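Local coordinates for ferric-siderophore receptor protein (PDB 2X4L), which probably binds ferric siderophores outside the cell membrane as the solute-binding receptor of an iron-uptake system, at residues V49-V54 with L125-E130; G53-L58 with V63-V68; F59-E64 with R158-A163; G70-K75 with L86-V91; T92-E97 with A107-E112. All coordinates share one frame; numbering follows the deposited sequence.

Interaction 1 (V49-V54 with L125-E130)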
# COMPACT_ATOMS: atom_id res chain seq x y z
N VAL A 49 6.74 -7.30 15.88
CA VAL A 49 5.84 -7.99 14.95
C VAL A 49 5.10 -6.98 14.15
O VAL A 49 4.67 -5.96 14.69
CB VAL A 49 4.88 -8.90 15.75
CG1 VAL A 49 3.75 -9.48 14.90
CG2 VAL A 49 5.67 -10.04 16.48
N ALA A 50 5.02 -7.18 12.85
CA ALA A 50 4.38 -6.16 12.01
C ALA A 50 3.52 -6.75 10.90
O ALA A 50 3.81 -7.85 10.39
CB ALA A 50 5.50 -5.29 11.38
N PHE A 51 2.55 -5.99 10.43
CA PHE A 51 1.86 -6.32 9.22
C PHE A 51 2.97 -6.48 8.14
O PHE A 51 3.93 -5.71 8.12
CB PHE A 51 0.92 -5.17 8.86
CG PHE A 51 0.25 -5.38 7.52
CD1 PHE A 51 -0.68 -6.40 7.39
CD2 PHE A 51 0.51 -4.53 6.46
CE1 PHE A 51 -1.28 -6.66 6.17
CE2 PHE A 51 -0.10 -4.79 5.22
CZ PHE A 51 -1.02 -5.86 5.07
N THR A 52 2.76 -7.47 7.25
CA THR A 52 3.83 -7.76 6.29
C THR A 52 4.32 -6.48 5.59
O THR A 52 5.52 -6.29 5.43
CB THR A 52 3.34 -8.76 5.30
OG1 THR A 52 3.02 -9.93 6.08
CG2 THR A 52 4.48 -9.11 4.29
N GLY A 53 3.39 -5.62 5.11
CA GLY A 53 3.82 -4.42 4.34
C GLY A 53 4.62 -3.46 5.20
O GLY A 53 5.46 -2.71 4.64
N VAL A 54 4.32 -3.39 6.48
CA VAL A 54 5.09 -2.54 7.41
C VAL A 54 6.46 -3.16 7.68
O VAL A 54 7.53 -2.50 7.60
CB VAL A 54 4.32 -2.33 8.73
CG1 VAL A 54 5.22 -1.63 9.79
CG2 VAL A 54 3.08 -1.47 8.41
N LEU A 125 -6.69 -1.45 13.74
CA LEU A 125 -5.35 -2.00 13.36
C LEU A 125 -5.50 -2.89 12.12
O LEU A 125 -6.14 -3.95 12.19
CB LEU A 125 -4.72 -2.78 14.52
CG LEU A 125 -4.45 -1.92 15.78
CD1 LEU A 125 -3.79 -2.80 16.85
CD2 LEU A 125 -3.60 -0.71 15.42
N TRP A 126 -4.90 -2.46 11.01
CA TRP A 126 -5.11 -3.19 9.75
C TRP A 126 -4.57 -4.60 9.82
O TRP A 126 -3.42 -4.86 10.27
CB TRP A 126 -4.34 -2.44 8.66
CG TRP A 126 -4.52 -3.02 7.25
CD1 TRP A 126 -3.53 -3.47 6.47
CD2 TRP A 126 -5.73 -3.07 6.45
NE1 TRP A 126 -4.03 -3.81 5.21
CE2 TRP A 126 -5.36 -3.51 5.18
CE3 TRP A 126 -7.08 -2.68 6.66
CZ2 TRP A 126 -6.26 -3.67 4.14
CZ3 TRP A 126 -8.01 -2.83 5.62
CH2 TRP A 126 -7.58 -3.30 4.37
N SER A 127 -5.44 -5.53 9.47
CA SER A 127 -5.14 -6.95 9.30
C SER A 127 -5.08 -7.73 10.62
O SER A 127 -4.85 -8.96 10.60
CB SER A 127 -3.81 -7.15 8.49
OG SER A 127 -3.77 -8.45 7.88
N VAL A 128 -5.27 -7.07 11.76
CA VAL A 128 -5.31 -7.78 13.05
C VAL A 128 -6.73 -8.33 13.08
O VAL A 128 -7.70 -7.58 12.94
CB VAL A 128 -5.03 -6.83 14.23
CG1 VAL A 128 -5.22 -7.58 15.54
CG2 VAL A 128 -3.60 -6.36 14.18
N PRO A 129 -6.88 -9.67 13.27
CA PRO A 129 -8.23 -10.24 13.18
C PRO A 129 -9.18 -9.58 14.15
O PRO A 129 -8.85 -9.48 15.34
CB PRO A 129 -8.04 -11.70 13.48
CG PRO A 129 -6.60 -11.99 13.43
CD PRO A 129 -5.81 -10.67 13.41
N GLU A 130 -10.35 -9.19 13.65
CA GLU A 130 -11.30 -8.60 14.51
C GLU A 130 -11.71 -9.51 15.64
O GLU A 130 -11.87 -9.02 16.74
CB GLU A 130 -12.54 -8.27 13.69
CG GLU A 130 -13.53 -7.44 14.50
CD GLU A 130 -12.98 -6.01 14.60
OE1 GLU A 130 -12.03 -5.62 13.80
OE2 GLU A 130 -13.49 -5.29 15.49

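Interaction 2 (G53-L58 with V63-V68)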
# COMPACT_ATOMS: atom_id res chain seq x y z
N GLY A 53 3.39 -5.62 5.11
CA GLY A 53 3.82 -4.42 4.34
C GLY A 53 4.62 -3.46 5.20
O GLY A 53 5.46 -2.71 4.64
N VAL A 54 4.32 -3.39 6.48
CA VAL A 54 5.09 -2.54 7.41
C VAL A 54 6.46 -3.16 7.68
O VAL A 54 7.53 -2.50 7.60
CB VAL A 54 4.32 -2.33 8.73
CG1 VAL A 54 5.22 -1.63 9.79
CG2 VAL A 54 3.08 -1.47 8.41
N ALA A 55 6.51 -4.50 7.86
CA ALA A 55 7.86 -5.17 7.98
C ALA A 55 8.68 -4.92 6.72
O ALA A 55 9.91 -4.70 6.82
CB ALA A 55 7.64 -6.68 8.15
N ALA A 56 8.04 -4.91 5.54
CA ALA A 56 8.78 -4.72 4.28
C ALA A 56 9.42 -3.32 4.30
O ALA A 56 10.61 -3.12 3.88
CB ALA A 56 7.84 -4.92 3.09
N ALA A 57 8.64 -2.34 4.79
CA ALA A 57 9.20 -0.94 4.86
C ALA A 57 10.36 -0.85 5.85
O ALA A 57 11.43 -0.30 5.51
CB ALA A 57 8.10 0.04 5.29
N LEU A 58 10.14 -1.42 7.03
CA LEU A 58 11.20 -1.36 8.05
C LEU A 58 12.46 -2.07 7.55
O LEU A 58 13.57 -1.56 7.82
CB LEU A 58 10.74 -2.06 9.34
CG LEU A 58 9.67 -1.25 10.02
CD1 LEU A 58 9.04 -1.97 11.22
CD2 LEU A 58 10.22 0.08 10.53
N VAL A 63 15.75 -2.34 9.71
CA VAL A 63 15.15 -2.75 11.00
C VAL A 63 14.50 -4.10 10.80
O VAL A 63 13.62 -4.23 9.98
CB VAL A 63 14.16 -1.69 11.41
CG1 VAL A 63 13.20 -2.16 12.57
CG2 VAL A 63 14.94 -0.38 11.78
N GLU A 64 15.00 -5.10 11.54
CA GLU A 64 14.46 -6.44 11.40
C GLU A 64 13.23 -6.64 12.25
O GLU A 64 13.11 -6.10 13.34
CB GLU A 64 15.53 -7.46 11.83
CG GLU A 64 15.08 -8.85 12.36
CD GLU A 64 16.23 -9.68 13.07
OE1 GLU A 64 17.40 -9.23 13.10
OE2 GLU A 64 15.93 -10.78 13.63
N VAL A 65 12.29 -7.43 11.76
CA VAL A 65 11.16 -7.89 12.57
C VAL A 65 11.26 -9.42 12.85
O VAL A 65 11.99 -10.18 12.13
CB VAL A 65 9.75 -7.55 11.94
CG1 VAL A 65 9.79 -6.15 11.49
CG2 VAL A 65 9.44 -8.50 10.75
N LYS A 66 10.62 -9.85 13.94
CA LYS A 66 10.61 -11.29 14.24
C LYS A 66 9.38 -12.00 13.67
O LYS A 66 9.48 -13.19 13.31
CB LYS A 66 10.67 -11.50 15.74
CG LYS A 66 11.94 -10.92 16.40
CD LYS A 66 13.13 -11.79 16.13
CE LYS A 66 14.51 -11.30 16.68
NZ LYS A 66 14.56 -10.59 17.95
N GLY A 67 8.24 -11.29 13.56
CA GLY A 67 7.04 -11.97 13.03
C GLY A 67 6.28 -11.00 12.12
O GLY A 67 6.41 -9.78 12.28
N VAL A 68 5.57 -11.60 11.17
CA VAL A 68 4.74 -10.81 10.25
C VAL A 68 3.36 -11.44 10.20
O VAL A 68 3.18 -12.63 10.45
CB VAL A 68 5.31 -10.68 8.81
CG1 VAL A 68 6.65 -9.97 8.90
CG2 VAL A 68 5.45 -12.06 8.09
O HOH W 1 11.84 -5.90 8.64

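Interaction 3 (F59-E64 with R158-A163)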
# COMPACT_ATOMS: atom_id res chain seq x y z
N PHE A 59 12.32 -3.18 6.81
CA PHE A 59 13.48 -3.89 6.25
C PHE A 59 14.35 -2.94 5.39
O PHE A 59 15.62 -3.03 5.44
CB PHE A 59 12.98 -5.04 5.38
CG PHE A 59 14.11 -5.86 4.81
CD1 PHE A 59 14.67 -6.92 5.55
CD2 PHE A 59 14.63 -5.56 3.56
CE1 PHE A 59 15.72 -7.63 5.03
CE2 PHE A 59 15.74 -6.30 3.02
CZ PHE A 59 16.25 -7.36 3.79
N ASP A 60 13.72 -2.08 4.58
CA ASP A 60 14.51 -1.18 3.73
C ASP A 60 15.30 -0.11 4.52
O ASP A 60 16.19 0.58 3.95
CB ASP A 60 13.54 -0.48 2.77
CG ASP A 60 13.11 -1.37 1.67
OD1 ASP A 60 13.59 -2.50 1.49
OD2 ASP A 60 12.23 -0.93 0.89
N TYR A 61 14.93 0.06 5.79
CA TYR A 61 15.72 0.91 6.71
C TYR A 61 16.56 0.09 7.65
O TYR A 61 17.04 0.64 8.61
CB TYR A 61 14.72 1.73 7.51
CG TYR A 61 13.93 2.65 6.61
CD1 TYR A 61 14.59 3.51 5.72
CD2 TYR A 61 12.52 2.67 6.62
CE1 TYR A 61 13.88 4.38 4.87
CE2 TYR A 61 11.82 3.58 5.75
CZ TYR A 61 12.54 4.44 4.89
OH TYR A 61 11.80 5.25 4.03
N GLY A 62 16.72 -1.20 7.38
CA GLY A 62 17.59 -2.07 8.17
C GLY A 62 17.08 -2.37 9.54
O GLY A 62 17.91 -2.75 10.41
N VAL A 63 15.75 -2.34 9.71
CA VAL A 63 15.15 -2.75 11.00
C VAL A 63 14.50 -4.10 10.80
O VAL A 63 13.62 -4.23 9.98
CB VAL A 63 14.16 -1.69 11.41
CG1 VAL A 63 13.20 -2.16 12.57
CG2 VAL A 63 14.94 -0.38 11.78
N GLU A 64 15.00 -5.10 11.54
CA GLU A 64 14.46 -6.44 11.40
C GLU A 64 13.23 -6.64 12.25
O GLU A 64 13.11 -6.10 13.34
CB GLU A 64 15.53 -7.46 11.83
CG GLU A 64 15.08 -8.85 12.36
CD GLU A 64 16.23 -9.68 13.07
OE1 GLU A 64 17.40 -9.23 13.10
OE2 GLU A 64 15.93 -10.78 13.63
N ARG A 158 6.31 9.53 8.43
CA ARG A 158 5.94 8.99 9.79
C ARG A 158 6.69 7.61 9.97
O ARG A 158 7.29 7.26 11.01
CB ARG A 158 4.43 8.80 9.97
CG ARG A 158 3.58 10.13 10.02
CD ARG A 158 3.90 10.91 11.30
NE ARG A 158 3.17 10.29 12.43
CZ ARG A 158 3.68 10.01 13.62
NH1 ARG A 158 4.98 10.23 13.93
NH2 ARG A 158 2.84 9.51 14.50
N MET A 159 6.67 6.76 8.92
CA MET A 159 7.39 5.48 8.94
C MET A 159 8.92 5.64 9.04
O MET A 159 9.61 4.84 9.71
CB MET A 159 7.03 4.66 7.69
CG MET A 159 7.58 3.18 7.73
SD MET A 159 6.86 2.19 9.10
CE MET A 159 5.26 1.86 8.38
N TRP A 160 9.46 6.66 8.34
CA TRP A 160 10.86 7.00 8.49
C TRP A 160 11.21 7.36 9.92
O TRP A 160 12.22 6.86 10.47
CB TRP A 160 11.12 8.13 7.52
CG TRP A 160 12.37 8.88 7.64
CD1 TRP A 160 12.79 9.62 8.70
CD2 TRP A 160 13.31 9.09 6.61
NE1 TRP A 160 14.00 10.17 8.45
CE2 TRP A 160 14.34 9.90 7.15
CE3 TRP A 160 13.44 8.61 5.30
CZ2 TRP A 160 15.47 10.28 6.42
CZ3 TRP A 160 14.54 9.01 4.55
CH2 TRP A 160 15.56 9.84 5.13
N GLU A 161 10.40 8.22 10.54
CA GLU A 161 10.65 8.57 11.95
C GLU A 161 10.62 7.30 12.83
O GLU A 161 11.45 7.19 13.77
CB GLU A 161 9.59 9.59 12.43
CG GLU A 161 9.76 10.90 11.66
CD GLU A 161 8.56 11.88 11.71
OE1 GLU A 161 7.54 11.60 12.38
OE2 GLU A 161 8.70 13.02 11.11
N LEU A 162 9.64 6.41 12.59
CA LEU A 162 9.54 5.20 13.40
C LEU A 162 10.77 4.34 13.19
O LEU A 162 11.40 3.91 14.17
CB LEU A 162 8.27 4.46 12.94
CG LEU A 162 8.06 3.06 13.58
CD1 LEU A 162 8.01 3.20 15.10
CD2 LEU A 162 6.74 2.48 13.10
N ALA A 163 11.19 4.14 11.95
CA ALA A 163 12.35 3.33 11.72
C ALA A 163 13.64 3.86 12.40
O ALA A 163 14.38 3.09 13.03
CB ALA A 163 12.55 3.20 10.20

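Interaction 4 (G70-K75 with L86-V91)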
# COMPACT_ATOMS: atom_id res chain seq x y z
N GLY A 70 -0.02 -11.10 7.28
CA GLY A 70 -0.53 -10.47 6.04
C GLY A 70 -0.08 -11.33 4.89
O GLY A 70 0.56 -12.35 5.04
N PRO A 71 -0.47 -10.90 3.68
CA PRO A 71 -0.01 -11.62 2.49
C PRO A 71 1.50 -11.59 2.46
O PRO A 71 2.10 -10.54 2.32
CB PRO A 71 -0.62 -10.78 1.32
CG PRO A 71 -1.73 -10.04 1.94
CD PRO A 71 -1.24 -9.68 3.35
N THR A 72 2.14 -12.79 2.57
CA THR A 72 3.59 -12.86 2.75
C THR A 72 4.28 -13.68 1.68
O THR A 72 5.32 -13.27 1.18
CB THR A 72 3.92 -13.37 4.15
OG1 THR A 72 3.28 -12.53 5.13
CG2 THR A 72 5.48 -13.20 4.36
N THR A 73 3.70 -14.89 1.40
CA THR A 73 4.24 -15.68 0.29
C THR A 73 3.10 -16.03 -0.64
O THR A 73 1.90 -16.02 -0.27
CB THR A 73 4.89 -16.96 0.72
OG1 THR A 73 3.94 -17.78 1.44
CG2 THR A 73 6.14 -16.68 1.56
N THR A 74 3.47 -16.30 -1.86
CA THR A 74 2.54 -16.79 -2.88
C THR A 74 2.51 -18.31 -2.82
O THR A 74 3.30 -19.01 -2.11
CB THR A 74 2.98 -16.34 -4.28
OG1 THR A 74 4.07 -17.20 -4.64
CG2 THR A 74 3.33 -14.86 -4.31
N LYS A 75 1.62 -18.91 -3.61
CA LYS A 75 1.53 -20.37 -3.64
C LYS A 75 2.74 -21.11 -4.17
O LYS A 75 2.93 -22.35 -3.93
CB LYS A 75 0.29 -20.78 -4.41
CG LYS A 75 -0.94 -20.15 -3.72
CD LYS A 75 -2.08 -21.06 -3.90
CE LYS A 75 -3.37 -20.33 -4.15
NZ LYS A 75 -4.11 -21.48 -4.66
N LEU A 86 11.84 -8.39 2.21
CA LEU A 86 11.97 -9.10 3.46
C LEU A 86 12.50 -10.50 3.22
O LEU A 86 12.22 -11.15 2.19
CB LEU A 86 10.52 -9.20 4.05
CG LEU A 86 10.32 -9.45 5.51
CD1 LEU A 86 10.82 -8.19 6.22
CD2 LEU A 86 8.83 -9.57 5.70
N ASP A 87 13.30 -11.00 4.17
CA ASP A 87 13.64 -12.43 4.19
C ASP A 87 12.50 -13.20 4.79
O ASP A 87 12.38 -13.35 6.01
CB ASP A 87 14.97 -12.64 4.95
CG ASP A 87 15.33 -14.02 5.04
OD1 ASP A 87 14.61 -14.95 4.49
OD2 ASP A 87 16.46 -14.38 5.60
N VAL A 88 11.64 -13.65 3.91
CA VAL A 88 10.38 -14.30 4.36
C VAL A 88 10.63 -15.66 5.00
O VAL A 88 9.79 -16.13 5.79
CB VAL A 88 9.32 -14.44 3.17
CG1 VAL A 88 9.02 -13.08 2.67
CG2 VAL A 88 9.77 -15.36 2.09
N ASP A 89 11.78 -16.30 4.75
CA ASP A 89 12.12 -17.56 5.44
C ASP A 89 12.48 -17.24 6.88
O ASP A 89 12.22 -18.08 7.76
CB ASP A 89 13.24 -18.35 4.74
CG ASP A 89 13.45 -19.72 5.45
OD1 ASP A 89 12.47 -20.56 5.41
OD2 ASP A 89 14.50 -19.94 6.15
N LYS A 90 13.17 -16.12 7.16
CA LYS A 90 13.65 -15.89 8.53
C LYS A 90 12.57 -15.48 9.48
O LYS A 90 12.56 -15.93 10.66
CB LYS A 90 14.78 -14.85 8.42
CG LYS A 90 15.33 -14.43 9.80
CD LYS A 90 16.45 -13.38 9.59
CE LYS A 90 17.13 -12.96 10.88
NZ LYS A 90 17.60 -14.14 11.58
N VAL A 91 11.67 -14.66 9.01
CA VAL A 91 10.62 -14.18 9.92
C VAL A 91 9.60 -15.27 10.15
O VAL A 91 9.53 -16.22 9.39
CB VAL A 91 9.84 -13.01 9.25
CG1 VAL A 91 10.77 -11.73 9.00
CG2 VAL A 91 9.16 -13.37 7.98

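Interaction 5 (T92-E97 with A107-E112)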
# COMPACT_ATOMS: atom_id res chain seq x y z
N THR A 92 8.86 -15.18 11.26
CA THR A 92 7.79 -16.14 11.49
C THR A 92 6.50 -15.55 10.91
O THR A 92 6.11 -14.46 11.30
CB THR A 92 7.60 -16.35 13.03
OG1 THR A 92 8.80 -17.01 13.54
CG2 THR A 92 6.35 -17.22 13.31
N VAL A 93 5.86 -16.29 10.01
CA VAL A 93 4.64 -15.85 9.43
C VAL A 93 3.49 -16.35 10.34
O VAL A 93 3.27 -17.56 10.52
CB VAL A 93 4.50 -16.47 8.02
CG1 VAL A 93 3.17 -16.14 7.37
CG2 VAL A 93 5.61 -15.90 7.11
N LEU A 94 2.74 -15.36 10.89
CA LEU A 94 1.68 -15.63 11.83
C LEU A 94 0.36 -15.80 11.12
O LEU A 94 -0.62 -16.30 11.72
CB LEU A 94 1.61 -14.44 12.81
CG LEU A 94 2.87 -14.33 13.66
CD1 LEU A 94 2.78 -12.97 14.44
CD2 LEU A 94 3.02 -15.45 14.69
N GLY A 95 0.29 -15.33 9.87
CA GLY A 95 -0.92 -15.40 9.06
C GLY A 95 -0.42 -14.98 7.65
O GLY A 95 0.43 -14.07 7.58
N ASN A 96 -0.99 -15.58 6.61
CA ASN A 96 -0.45 -15.43 5.23
C ASN A 96 -1.48 -14.83 4.29
O ASN A 96 -1.43 -15.09 3.05
CB ASN A 96 0.09 -16.78 4.70
CG ASN A 96 1.28 -16.60 3.78
OD1 ASN A 96 1.55 -15.51 3.28
ND2 ASN A 96 1.98 -17.73 3.52
N GLU A 97 -2.40 -14.07 4.87
CA GLU A 97 -3.47 -13.37 4.15
C GLU A 97 -3.88 -12.24 5.12
O GLU A 97 -3.51 -12.27 6.32
CB GLU A 97 -4.66 -14.27 3.72
CG GLU A 97 -5.32 -14.86 4.93
CD GLU A 97 -6.40 -15.90 4.61
OE1 GLU A 97 -6.44 -16.37 3.46
OE2 GLU A 97 -7.23 -16.24 5.52
N ALA A 107 2.40 -15.12 20.74
CA ALA A 107 2.97 -15.12 22.08
C ALA A 107 4.35 -15.76 22.13
O ALA A 107 5.22 -15.29 22.89
CB ALA A 107 2.06 -15.89 23.01
N SER A 108 4.53 -16.83 21.33
CA SER A 108 5.81 -17.55 21.31
C SER A 108 6.99 -16.68 20.85
O SER A 108 8.16 -17.03 21.11
CB SER A 108 5.69 -18.84 20.50
OG SER A 108 5.89 -18.53 19.17
N LEU A 109 6.72 -15.54 20.19
CA LEU A 109 7.78 -14.63 19.73
C LEU A 109 8.19 -13.69 20.81
O LEU A 109 9.07 -12.87 20.54
CB LEU A 109 7.34 -13.82 18.45
CG LEU A 109 6.86 -14.75 17.30
CD1 LEU A 109 6.52 -13.87 16.17
CD2 LEU A 109 7.98 -15.70 16.81
N ALA A 110 7.58 -13.73 22.01
CA ALA A 110 7.88 -12.75 23.05
C ALA A 110 7.82 -11.30 22.53
O ALA A 110 8.75 -10.52 22.58
CB ALA A 110 9.27 -13.08 23.67
N PRO A 111 6.69 -10.94 21.92
CA PRO A 111 6.60 -9.69 21.20
C PRO A 111 6.71 -8.49 22.11
O PRO A 111 6.17 -8.48 23.25
CB PRO A 111 5.19 -9.73 20.54
CG PRO A 111 4.41 -10.60 21.47
CD PRO A 111 5.39 -11.64 21.95
N GLU A 112 7.39 -7.46 21.64
CA GLU A 112 7.59 -6.19 22.40
C GLU A 112 6.77 -5.03 21.82
O GLU A 112 6.43 -4.09 22.50
CB GLU A 112 9.08 -5.84 22.53
CG GLU A 112 9.77 -6.78 23.54
CD GLU A 112 11.24 -6.80 23.40
OE1 GLU A 112 11.83 -6.65 22.34
OE2 GLU A 112 11.84 -7.11 24.46

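Interaction 1 (V49-V54 with L125-E130)
Trp126 turns the edge of its indole against the face of Phe51, a T-shaped pair whose planes stand at 70° with the phenyl and pyrrole centroids 4.8 Å apart. Trp126 CD1 lies 3.7 Å above the phenyl plane, over its centre, and the closest atoms are Phe51 CZ and Trp126 NE1 at 3.6 Å. Phe51 CG is anti to the backbone N (chi1 175°), which sends the ring out from the end of strand 48-51 toward the loop. Next to this pair Ser127 CB comes obliquely to 3.4 Å from Phe51 CD1. Its hydroxyl is held by Gly99 N, while the indole N-H goes to Glu299 OE1, so both polar groups beside the phenyl ring are satisfied. Phe51 and Ser127 are buried, whereas Trp126, which also meets the rings of Trp98 and Phe119, is partly exposed. Beyond the type II turn from Leu125 to Val128 the loop leaves Phe51 behind, and at its exposed end Glu130 forms a salt bridge with Lys133. Phe51 is also the N-cap residue of helix 52-60. An aromatic cluster where a strand's C-terminal end gives way to a helix is in keeping with the cleft-facing rim of a Rossmann-like lobe in a class III solute-binding protein.

Interaction 2 (G53-L58 with V63-V68)
Ala55 CB fits between two valine methyls, Val68 CG1 at 3.5 Å and Val65 CG2 at 3.6 Å. The two valines present different branches. In Val65 (chi1 -46°) the touching CG2 sits between the backbone N and the carbonyl carbon, the crowded position, whereas in Val68 the touching CG1 is anti to the carbonyl carbon. The other Val65 branch, CG1, also stays near Ala55 CB and touches Leu58 CD1 only loosely, at 4.3 Å. Leu58 meets Val63 through the roots of the side chains, CB against CB at 4.0 Å. The backbone closes this end: Val63 N donates to Leu58 O over 3.0 Å with an N-H...O angle of 164°, the donor standing 45° out of the carbonyl plane. One turn back, a water donates both hydrogens, to Ala55 O at 2.9 Å and to Val63 O at 2.8 Å, bridging the helix carbonyl to that of the following chain. All five residues that touch are buried; Ala55 also touches Ala50, and Val65 touches Ile48, of strand 48-51. The helix thus packs on the chain that follows it, and this is the packing inside the beta-alpha-beta unit of strand 48-51, helix 52-60 and strand 67-69.

Interaction 3 (F59-E64 with R158-A163)
A Schellman motif ends helix 52-60, and the residues around it, Tyr61 and Val63, pack on Trp160 and Ala163 of helix 153-165. Gly62, with its positive phi of 71°, is the C-prime residue, and Gly62 N bonds to Phe59 O at 2.9 Å; the other bond of the motif runs from Val63 N to Leu58 O. The turn sets Tyr61 toward the second helix. Ala163 CB meets the near half of that side chain, 3.6 Å from Tyr61 CD2 and 3.8 Å from Tyr61 CB, coming at the ring obliquely. With CG anti to the carbonyl carbon (chi1 -63°), the tyrosine runs on past Ala163 until Tyr61 OH lies 3.9 Å from Trp160 CE3. The two aromatic side chains cross at about a right angle without stacking. The phenol oxygen is hydrogen-bonded to Tyr304 N, which fixes the far end of the ring, and Tyr304 also meets the indole of Trp160. On the other flank Val63 CG2 rests 3.7 Å from Ala163 O. With only a methyl at Ala163, the tyrosine can probably approach the helix closely. Val175 of the long helix 173-195 touches both aromatic side chains. Two helices side by side over one face of a parallel sheet are a regular feature of the Rossmann-like lobe.

Interaction 4 (G70-K75 with L86-V91)
This is a small apolar contact between the two ends of the long loop that joins strand 67-69 to strand 92-95, neighbours in the parallel sheet of a Rossmann-like lobe. It is made mainly by methyl groups: Val88 forks over the 70-75 segment, giving CG1 to Thr72 CG2 at 3.9 Å and CG2 to Thr73 CG2, also at 3.9 Å. Thr72 and Val88 slide past each other in opposite directions, while Thr73 lies askew to the valine. The threonines orient their hydroxyls elsewhere. Thr73 OG1 is hydrogen-bonded to Asn96 ND2, and Thr72 OG1 is hydrogen-bonded to Thr52 OG1 at the start of helix 52-60. Chi1 of Thr72, -55°, puts its methyl anti to the backbone N and its hydroxyl beside that N, so one side chain serves both the valine and the polar partners. With a valine in place of Thr72, Gly70 O and Thr52 OG1 would probably each lose a hydrogen-bond mate. On the 86-91 side, Asp87 OD1 accepts weak bonds from Asp89 N and Lys90 N. Thr72 OG1 donates to Gly70 O over 2.7 Å, from 54° out of the carbonyl plane.

Interaction 5 (T92-E97 with A107-E112)
Leu109 reaches tip to tip with Thr92 and Leu94. Its CB points toward the strand, and CG, the branch point, stands anti to the carbonyl carbon (chi1 -55°) and sends CD1 and CD2 to the strand. CD2 takes the Thr92 side, 3.6 Å from Thr92 OG1 and close to Thr92 CB and CG2 as well, a fit over the branched end of the threonine. CD1 lies between the two strand residues, 4.1 Å from Thr92 CB and likewise 4.1 Å from Leu94 CD2. It also meets Val49 of strand 48-51, deeper in the sheet. Thr92 and Leu94 both direct CB toward Leu109, while that of Val93 points away; their strand, 92-95, is the outermost on this side of the five-stranded parallel sheet. The chain then crosses through helix 103-108 to strand 113-118, and Leu109 follows directly on that helix in this beta-alpha-beta connection. An alanine at Leu109 would take away both methyls, and Thr92 and Leu94 would probably face a gap where helix and strand now meet. Lys105 of the same helix touches both strand residues as well, and Tyr106 packs on Leu94. Just past the leucine, Ala110 leaves the helical conformation with positive phi, and Ala110 N bonds to Ala107 O at 3.0 Å.

In the fold
Interactions 1, 2 and 5 meet on adjacent strands of the parallel sheet: Ala50 N lies 3.0 Å from Gly67 O, and Val68 O 2.8 Å from Leu94 N. Interactions 2 and 3 share Val63 and use successive parts of helix 52-60, their centres 8 Å apart, with Leu58 CD2 3.9 Å from Ala163 CB. Interaction 4 links to interaction 1 through Thr52 OG1 and Thr72 OG1, 2.8 Å apart, and to interaction 5 through Thr72 N and Asn96 OD1 at 2.9 Å. Interactions 3 and 5 stay separate, about 9 Å between nearest atoms. Interaction 1, at the C-terminal end of strand 48-51, probably lies toward the siderophore cleft, as in relatives of this fold.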